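Long-range contact in peptide chain release factor RF2 (Thermus thermophilus, PDB 2IHR), which recognises the stop codons UGA and UAA on the ribosome and directs the release of the finished polypeptide chain: residues V210-L222 and A275-E287. Sequence-based numbering, arbitrary orientation.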
ATOM      1  N   VAL A 210      -6.671   1.147  -2.639  1.00 62.87           N
ATOM      2  CA  VAL A 210      -5.327   1.674  -2.615  1.00 60.24           C
ATOM      3  C   VAL A 210      -4.688   1.495  -4.003  1.00 61.55           C
ATOM      4  O   VAL A 210      -4.641   0.376  -4.526  1.00 68.93           O
ATOM      5  CB  VAL A 210      -4.429   0.898  -1.588  1.00 48.96           C
ATOM      6  CG1 VAL A 210      -3.169   1.728  -1.213  1.00 39.01           C
ATOM      7  CG2 VAL A 210      -5.233   0.572  -0.370  1.00 41.54           C
ATOM      8  N   ILE A 211      -4.208   2.599  -4.586  1.00 64.70           N
ATOM      9  CA  ILE A 211      -3.511   2.611  -5.879  1.00 57.19           C
ATOM     10  C   ILE A 211      -2.278   3.516  -5.652  1.00 60.81           C
ATOM     11  O   ILE A 211      -2.258   4.329  -4.734  1.00 62.67           O
ATOM     12  CB  ILE A 211      -4.379   3.229  -6.953  1.00 60.78           C
ATOM     13  CG1 ILE A 211      -4.536   4.723  -6.651  1.00 57.21           C
ATOM     14  CG2 ILE A 211      -5.720   2.449  -7.065  1.00 45.48           C
ATOM     15  CD1 ILE A 211      -5.465   5.437  -7.546  1.00 49.93           C
ATOM     16  N   PRO A 212      -1.236   3.404  -6.473  1.00 68.55           N
ATOM     17  CA  PRO A 212      -0.124   4.319  -6.133  1.00 69.87           C
ATOM     18  C   PRO A 212      -0.068   5.678  -6.828  1.00 73.52           C
ATOM     19  O   PRO A 212      -0.438   5.780  -8.013  1.00 69.53           O
ATOM     20  CB  PRO A 212       1.118   3.502  -6.477  1.00 60.04           C
ATOM     21  CG  PRO A 212       0.678   2.754  -7.702  1.00 59.84           C
ATOM     22  CD  PRO A 212      -0.798   2.337  -7.397  1.00 57.40           C
ATOM     23  N   GLU A 213       0.390   6.703  -6.086  1.00 69.07           N
ATOM     24  CA  GLU A 213       0.601   8.051  -6.643  1.00 72.41           C
ATOM     25  C   GLU A 213       1.981   8.005  -7.308  1.00 73.86           C
ATOM     26  O   GLU A 213       3.033   8.161  -6.661  1.00 73.64           O
ATOM     27  CB  GLU A 213       0.626   9.154  -5.587  1.00 79.41           C
ATOM     28  CG  GLU A 213       1.670  10.236  -5.928  1.00 79.21           C
ATOM     29  CD  GLU A 213       1.557  11.492  -5.090  1.00 83.64           C
ATOM     30  OE1 GLU A 213       2.344  11.660  -4.113  1.00 77.53           O
ATOM     31  OE2 GLU A 213       0.666  12.312  -5.429  1.00 78.14           O
ATOM     32  N   VAL A 214       1.947   7.779  -8.613  1.00 67.93           N
ATOM     33  CA  VAL A 214       3.113   7.673  -9.476  1.00 76.64           C
ATOM     34  C   VAL A 214       3.838   8.995  -9.795  1.00 89.13           C
ATOM     35  O   VAL A 214       3.542  10.059  -9.216  1.00 96.37           O
ATOM     36  CB  VAL A 214       2.688   7.028 -10.769  1.00 73.20           C
ATOM     37  CG1 VAL A 214       2.072   5.643 -10.493  1.00 60.40           C
ATOM     38  CG2 VAL A 214       1.668   7.902 -11.413  1.00 78.05           C
ATOM     39  N   ASP A 215       4.736   8.936 -10.771  1.00120.73           N
ATOM     40  CA  ASP A 215       5.564  10.085 -11.085  1.00126.90           C
ATOM     41  C   ASP A 215       5.221  11.115 -12.148  1.00128.68           C
ATOM     42  O   ASP A 215       6.121  11.781 -12.657  1.00132.61           O
ATOM     43  CB  ASP A 215       7.000   9.592 -11.291  1.00126.98           C
ATOM     44  CG  ASP A 215       7.078   8.086 -11.536  1.00132.26           C
ATOM     45  OD1 ASP A 215       6.091   7.338 -11.311  1.00134.44           O
ATOM     46  OD2 ASP A 215       8.159   7.627 -11.940  1.00130.35           O
ATOM     47  N   GLU A 216       3.938  11.257 -12.464  1.00116.44           N
ATOM     48  CA  GLU A 216       3.443  12.249 -13.424  1.00120.09           C
ATOM     49  C   GLU A 216       4.121  12.361 -14.780  1.00118.79           C
ATOM     50  O   GLU A 216       3.583  12.994 -15.691  1.00124.00           O
ATOM     51  CB  GLU A 216       3.410  13.637 -12.745  1.00140.19           C
ATOM     52  CG  GLU A 216       4.753  14.262 -12.396  1.00146.89           C
ATOM     53  CD  GLU A 216       4.615  15.581 -11.659  1.00149.85           C
ATOM     54  OE1 GLU A 216       4.998  15.664 -10.465  1.00154.21           O
ATOM     55  OE2 GLU A 216       4.114  16.536 -12.280  1.00151.73           O
ATOM     56  N   GLU A 217       5.321  11.796 -14.876  1.00117.56           N
ATOM     57  CA  GLU A 217       6.099  11.791 -16.102  1.00110.66           C
ATOM     58  C   GLU A 217       5.577  10.571 -16.824  1.00107.09           C
ATOM     59  O   GLU A 217       5.423  10.564 -18.060  1.00110.79           O
ATOM     60  CB  GLU A 217       7.597  11.590 -15.832  1.00 90.85           C
ATOM     61  CG  GLU A 217       8.345  12.855 -15.468  1.00100.79           C
ATOM     62  CD  GLU A 217       8.120  13.282 -14.022  1.00110.04           C
ATOM     63  OE1 GLU A 217       7.458  14.315 -13.776  1.00118.53           O
ATOM     64  OE2 GLU A 217       8.614  12.574 -13.125  1.00115.52           O
ATOM     65  N   VAL A 218       5.306   9.534 -16.043  1.00 92.85           N
ATOM     66  CA  VAL A 218       4.803   8.290 -16.591  1.00 86.59           C
ATOM     67  C   VAL A 218       3.293   8.355 -16.760  1.00 83.36           C
ATOM     68  O   VAL A 218       2.671   7.435 -17.297  1.00 77.73           O
ATOM     69  CB  VAL A 218       5.187   7.133 -15.678  1.00 94.07           C
ATOM     70  CG1 VAL A 218       4.599   5.835 -16.198  1.00 95.91           C
ATOM     71  CG2 VAL A 218       6.717   7.039 -15.606  1.00 84.63           C
ATOM     72  N   GLU A 219       2.720   9.468 -16.304  1.00 95.68           N
ATOM     73  CA  GLU A 219       1.278   9.710 -16.379  1.00102.61           C
ATOM     74  C   GLU A 219       0.940  10.520 -17.624  1.00105.60           C
ATOM     75  O   GLU A 219       1.751  11.337 -18.078  1.00109.34           O
ATOM     76  CB  GLU A 219       0.786  10.489 -15.148  1.00119.11           C
ATOM     77  CG  GLU A 219       0.768   9.700 -13.858  1.00126.29           C
ATOM     78  CD  GLU A 219       0.328  10.530 -12.656  1.00133.91           C
ATOM     79  OE1 GLU A 219       0.965  11.569 -12.381  1.00139.26           O
ATOM     80  OE2 GLU A 219      -0.650  10.139 -11.978  1.00137.80           O
ATOM     81  N   VAL A 220      -0.258  10.296 -18.164  1.00106.30           N
ATOM     82  CA  VAL A 220      -0.716  11.021 -19.344  1.00105.81           C
ATOM     83  C   VAL A 220      -0.741  12.519 -19.079  1.00106.34           C
ATOM     84  O   VAL A 220      -0.409  12.987 -17.979  1.00102.96           O
ATOM     85  CB  VAL A 220      -2.140  10.599 -19.780  1.00120.79           C
ATOM     86  CG1 VAL A 220      -2.064   9.445 -20.752  1.00125.50           C
ATOM     87  CG2 VAL A 220      -2.971  10.225 -18.567  1.00118.69           C
ATOM     88  N   VAL A 221      -1.126  13.266 -20.109  1.00130.61           N
ATOM     89  CA  VAL A 221      -1.212  14.717 -20.031  1.00127.60           C
ATOM     90  C   VAL A 221      -2.662  15.090 -20.281  1.00124.89           C
ATOM     91  O   VAL A 221      -3.359  14.471 -21.091  1.00123.04           O
ATOM     92  CB  VAL A 221      -0.316  15.384 -21.073  1.00 94.42           C
ATOM     93  CG1 VAL A 221       0.170  16.709 -20.535  1.00 98.22           C
ATOM     94  CG2 VAL A 221       0.859  14.461 -21.429  1.00 90.41           C
ATOM     95  N   LEU A 222      -3.123  16.112 -19.586  1.00 87.82           N
ATOM     96  CA  LEU A 222      -4.522  16.467 -19.724  1.00 88.49           C
ATOM     97  C   LEU A 222      -4.902  17.677 -20.566  1.00 85.34           C
ATOM     98  O   LEU A 222      -4.291  18.763 -20.492  1.00 77.02           O
ATOM     99  CB  LEU A 222      -5.154  16.587 -18.328  1.00101.54           C
ATOM    100  CG  LEU A 222      -5.281  15.323 -17.463  1.00 97.83           C
ATOM    101  CD1 LEU A 222      -5.745  15.724 -16.058  1.00 86.81           C
ATOM    102  CD2 LEU A 222      -6.248  14.316 -18.120  1.00 95.57           C
ATOM    103  N   ALA A 275      -6.095  17.517  -6.866  1.00 69.10           N
ATOM    104  CA  ALA A 275      -7.234  16.858  -7.529  1.00 66.22           C
ATOM    105  C   ALA A 275      -6.827  16.231  -8.828  1.00 68.67           C
ATOM    106  O   ALA A 275      -7.339  15.163  -9.214  1.00 70.96           O
ATOM    107  CB  ALA A 275      -8.356  17.858  -7.806  1.00 46.18           C
ATOM    108  N   LEU A 276      -5.906  16.920  -9.500  1.00 70.12           N
ATOM    109  CA  LEU A 276      -5.391  16.498 -10.801  1.00 73.11           C
ATOM    110  C   LEU A 276      -4.290  15.463 -10.685  1.00 71.86           C
ATOM    111  O   LEU A 276      -4.112  14.630 -11.580  1.00 70.18           O
ATOM    112  CB  LEU A 276      -4.866  17.723 -11.569  1.00 88.52           C
ATOM    113  CG  LEU A 276      -5.832  18.787 -12.117  1.00 87.47           C
ATOM    114  CD1 LEU A 276      -5.002  19.967 -12.562  1.00 85.73           C
ATOM    115  CD2 LEU A 276      -6.666  18.245 -13.295  1.00 84.84           C
ATOM    116  N   LYS A 277      -3.543  15.536  -9.581  1.00 76.67           N
ATOM    117  CA  LYS A 277      -2.450  14.614  -9.309  1.00 76.11           C
ATOM    118  C   LYS A 277      -3.081  13.254  -8.990  1.00 71.45           C
ATOM    119  O   LYS A 277      -2.597  12.213  -9.454  1.00 66.62           O
ATOM    120  CB  LYS A 277      -1.597  15.133  -8.145  1.00 82.23           C
ATOM    121  CG  LYS A 277      -0.105  15.079  -8.465  1.00 90.72           C
ATOM    122  CD  LYS A 277       0.762  15.504  -7.294  1.00 96.58           C
ATOM    123  CE  LYS A 277       0.561  16.961  -6.979  1.00104.49           C
ATOM    124  NZ  LYS A 277       1.759  17.509  -6.303  1.00109.61           N
ATOM    125  N   ILE A 278      -4.168  13.273  -8.210  1.00 63.72           N
ATOM    126  CA  ILE A 278      -4.906  12.047  -7.896  1.00 67.94           C
ATOM    127  C   ILE A 278      -5.554  11.534  -9.182  1.00 70.97           C
ATOM    128  O   ILE A 278      -5.296  10.404  -9.599  1.00 73.71           O
ATOM    129  CB  ILE A 278      -6.058  12.239  -6.825  1.00 67.91           C
ATOM    130  CG1 ILE A 278      -5.518  12.139  -5.387  1.00 62.96           C
ATOM    131  CG2 ILE A 278      -7.060  11.081  -6.943  1.00 64.33           C
ATOM    132  CD1 ILE A 278      -4.744  13.295  -4.890  1.00 64.12           C
ATOM    133  N   LEU A 279      -6.375  12.369  -9.811  1.00 81.63           N
ATOM    134  CA  LEU A 279      -7.064  11.996 -11.046  1.00 81.49           C
ATOM    135  C   LEU A 279      -6.155  11.311 -12.052  1.00 79.11           C
ATOM    136  O   LEU A 279      -6.497  10.269 -12.643  1.00 77.03           O
ATOM    137  CB  LEU A 279      -7.683  13.225 -11.711  1.00 85.03           C
ATOM    138  CG  LEU A 279      -8.732  12.961 -12.808  1.00 92.25           C
ATOM    139  CD1 LEU A 279      -8.265  13.567 -14.126  1.00100.06           C
ATOM    140  CD2 LEU A 279      -9.007  11.458 -12.963  1.00 92.67           C
ATOM    141  N   LYS A 280      -4.992  11.897 -12.252  1.00 72.98           N
ATOM    142  CA  LYS A 280      -4.073  11.329 -13.208  1.00 81.17           C
ATOM    143  C   LYS A 280      -3.787   9.874 -12.840  1.00 82.69           C
ATOM    144  O   LYS A 280      -3.903   8.957 -13.676  1.00 82.45           O
ATOM    145  CB  LYS A 280      -2.782  12.170 -13.258  1.00 93.75           C
ATOM    146  CG  LYS A 280      -2.776  13.318 -14.312  1.00 88.13           C
ATOM    147  CD  LYS A 280      -1.674  14.341 -14.020  1.00 91.34           C
ATOM    148  CE  LYS A 280      -1.190  15.069 -15.249  1.00 92.20           C
ATOM    149  NZ  LYS A 280       0.189  14.639 -15.643  1.00 88.79           N
ATOM    150  N   ALA A 281      -3.442   9.673 -11.571  1.00108.54           N
ATOM    151  CA  ALA A 281      -3.117   8.355 -11.025  1.00 99.64           C
ATOM    152  C   ALA A 281      -4.240   7.318 -11.101  1.00 94.88           C
ATOM    153  O   ALA A 281      -3.983   6.117 -11.122  1.00102.89           O
ATOM    154  CB  ALA A 281      -2.692   8.515  -9.621  1.00 42.28           C
ATOM    155  N   ARG A 282      -5.482   7.781 -11.111  1.00 67.63           N
ATOM    156  CA  ARG A 282      -6.618   6.879 -11.208  1.00 67.24           C
ATOM    157  C   ARG A 282      -6.808   6.403 -12.648  1.00 73.93           C
ATOM    158  O   ARG A 282      -7.268   5.293 -12.899  1.00 72.49           O
ATOM    159  CB  ARG A 282      -7.867   7.584 -10.713  1.00 65.45           C
ATOM    160  CG  ARG A 282      -7.863   7.840  -9.218  1.00 64.52           C
ATOM    161  CD  ARG A 282      -9.209   8.319  -8.758  1.00 58.05           C
ATOM    162  NE  ARG A 282     -10.180   7.381  -9.268  1.00 58.36           N
ATOM    163  CZ  ARG A 282     -11.489   7.585  -9.290  1.00 61.13           C
ATOM    164  NH1 ARG A 282     -12.038   8.709  -8.825  1.00 59.90           N
ATOM    165  NH2 ARG A 282     -12.250   6.626  -9.785  1.00 52.41           N
ATOM    166  N   LEU A 283      -6.450   7.269 -13.590  1.00 86.42           N
ATOM    167  CA  LEU A 283      -6.544   6.951 -15.003  1.00 83.72           C
ATOM    168  C   LEU A 283      -5.430   5.958 -15.280  1.00 84.66           C
ATOM    169  O   LEU A 283      -5.615   4.974 -15.991  1.00 87.49           O
ATOM    170  CB  LEU A 283      -6.344   8.223 -15.818  1.00 78.68           C
ATOM    171  CG  LEU A 283      -7.478   9.248 -15.700  1.00 81.37           C
ATOM    172  CD1 LEU A 283      -7.048  10.622 -16.216  1.00 72.74           C
ATOM    173  CD2 LEU A 283      -8.678   8.698 -16.474  1.00 79.14           C
ATOM    174  N   TYR A 284      -4.268   6.231 -14.703  1.00 76.68           N
ATOM    175  CA  TYR A 284      -3.107   5.366 -14.840  1.00 78.47           C
ATOM    176  C   TYR A 284      -3.437   3.946 -14.362  1.00 82.92           C
ATOM    177  O   TYR A 284      -2.923   2.948 -14.869  1.00 84.51           O
ATOM    178  CB  TYR A 284      -1.976   5.909 -13.979  1.00 66.13           C
ATOM    179  CG  TYR A 284      -0.734   5.077 -14.066  1.00 67.63           C
ATOM    180  CD1 TYR A 284       0.094   5.136 -15.190  1.00 72.78           C
ATOM    181  CD2 TYR A 284      -0.372   4.232 -13.035  1.00 71.13           C
ATOM    182  CE1 TYR A 284       1.264   4.370 -15.276  1.00 75.99           C
ATOM    183  CE2 TYR A 284       0.799   3.455 -13.114  1.00 74.88           C
ATOM    184  CZ  TYR A 284       1.605   3.540 -14.232  1.00 75.57           C
ATOM    185  OH  TYR A 284       2.770   2.847 -14.272  1.00 78.00           O
ATOM    186  N   GLU A 285      -4.282   3.898 -13.341  1.00 83.41           N
ATOM    187  CA  GLU A 285      -4.730   2.671 -12.734  1.00 80.33           C
ATOM    188  C   GLU A 285      -5.776   2.092 -13.660  1.00 80.12           C
ATOM    189  O   GLU A 285      -5.758   0.894 -13.918  1.00 83.00           O
ATOM    190  CB  GLU A 285      -5.310   2.975 -11.343  1.00 81.76           C
ATOM    191  CG  GLU A 285      -6.130   1.859 -10.674  1.00 82.25           C
ATOM    192  CD  GLU A 285      -5.361   0.560 -10.469  1.00 90.87           C
ATOM    193  OE1 GLU A 285      -4.114   0.569 -10.644  1.00 91.02           O
ATOM    194  OE2 GLU A 285      -6.016  -0.458 -10.126  1.00 92.62           O
ATOM    195  N   LEU A 286      -6.681   2.932 -14.167  1.00 74.22           N
ATOM    196  CA  LEU A 286      -7.697   2.449 -15.100  1.00 78.68           C
ATOM    197  C   LEU A 286      -7.004   1.756 -16.297  1.00 83.24           C
ATOM    198  O   LEU A 286      -7.505   0.748 -16.823  1.00 76.09           O
ATOM    199  CB  LEU A 286      -8.578   3.591 -15.588  1.00 92.08           C
ATOM    200  CG  LEU A 286     -10.036   3.147 -15.825  1.00100.48           C
ATOM    201  CD1 LEU A 286     -10.916   4.367 -16.038  1.00102.64           C
ATOM    202  CD2 LEU A 286     -10.146   2.204 -17.032  1.00102.85           C
ATOM    203  N   GLU A 287      -5.839   2.271 -16.703  1.00 79.84           N
ATOM    204  CA  GLU A 287      -5.083   1.662 -17.799  1.00 91.78           C
ATOM    205  C   GLU A 287      -4.555   0.283 -17.435  1.00 90.21           C
ATOM    206  O   GLU A 287      -4.939  -0.706 -18.045  1.00 94.47           O
ATOM    207  CB  GLU A 287      -3.909   2.543 -18.230  1.00103.11           C
ATOM    208  CG  GLU A 287      -4.241   3.495 -19.373  1.00125.18           C
ATOM    209  CD  GLU A 287      -4.864   2.786 -20.574  1.00137.20           C
ATOM    210  OE1 GLU A 287      -6.035   2.352 -20.481  1.00147.25           O
ATOM    211  OE2 GLU A 287      -4.180   2.658 -21.613  1.00148.76           O
TER
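The ring of Tyr284 is met obliquely by two valines: Val214 CG1 lies 3.6 Å from CE2, and Val218 CG1 lies 3.8 Å from CE1. With CG anti to the backbone N (chi1 -180°), Tyr284 reaches out from helix 268-294 to the turn that follows strand 201-213. The second flat group, the buried carboxylate of Glu219, sits against the helix backbone. Its OE2 comes within 2.9 Å of Ala281 N, but at an angle too poor for a hydrogen bond, and 3.5 Å from Ala281 CB. One residue earlier, the Lys280 chain bends at its end (chi4 -109°) and gives one hydrogen bond, NZ to Val220 O (2.9 Å), nearly in line with the carbonyl (168° at O). With an alanine in its place, Val220 O would probably lose this donor and the loop around it its tie to the helix. Leu222 CD1 touches both Leu279 CD1 (3.8 Å) and Leu276 CD2, while at the strand end Ile211 CG2 rests on Glu285 CG (3.7 Å); the Glu285 carboxylate pairs with Arg288. Largely apolar contacts, with a single hydrogen bond across the two segments, thus join the long helix to a central-sheet strand and its following loop.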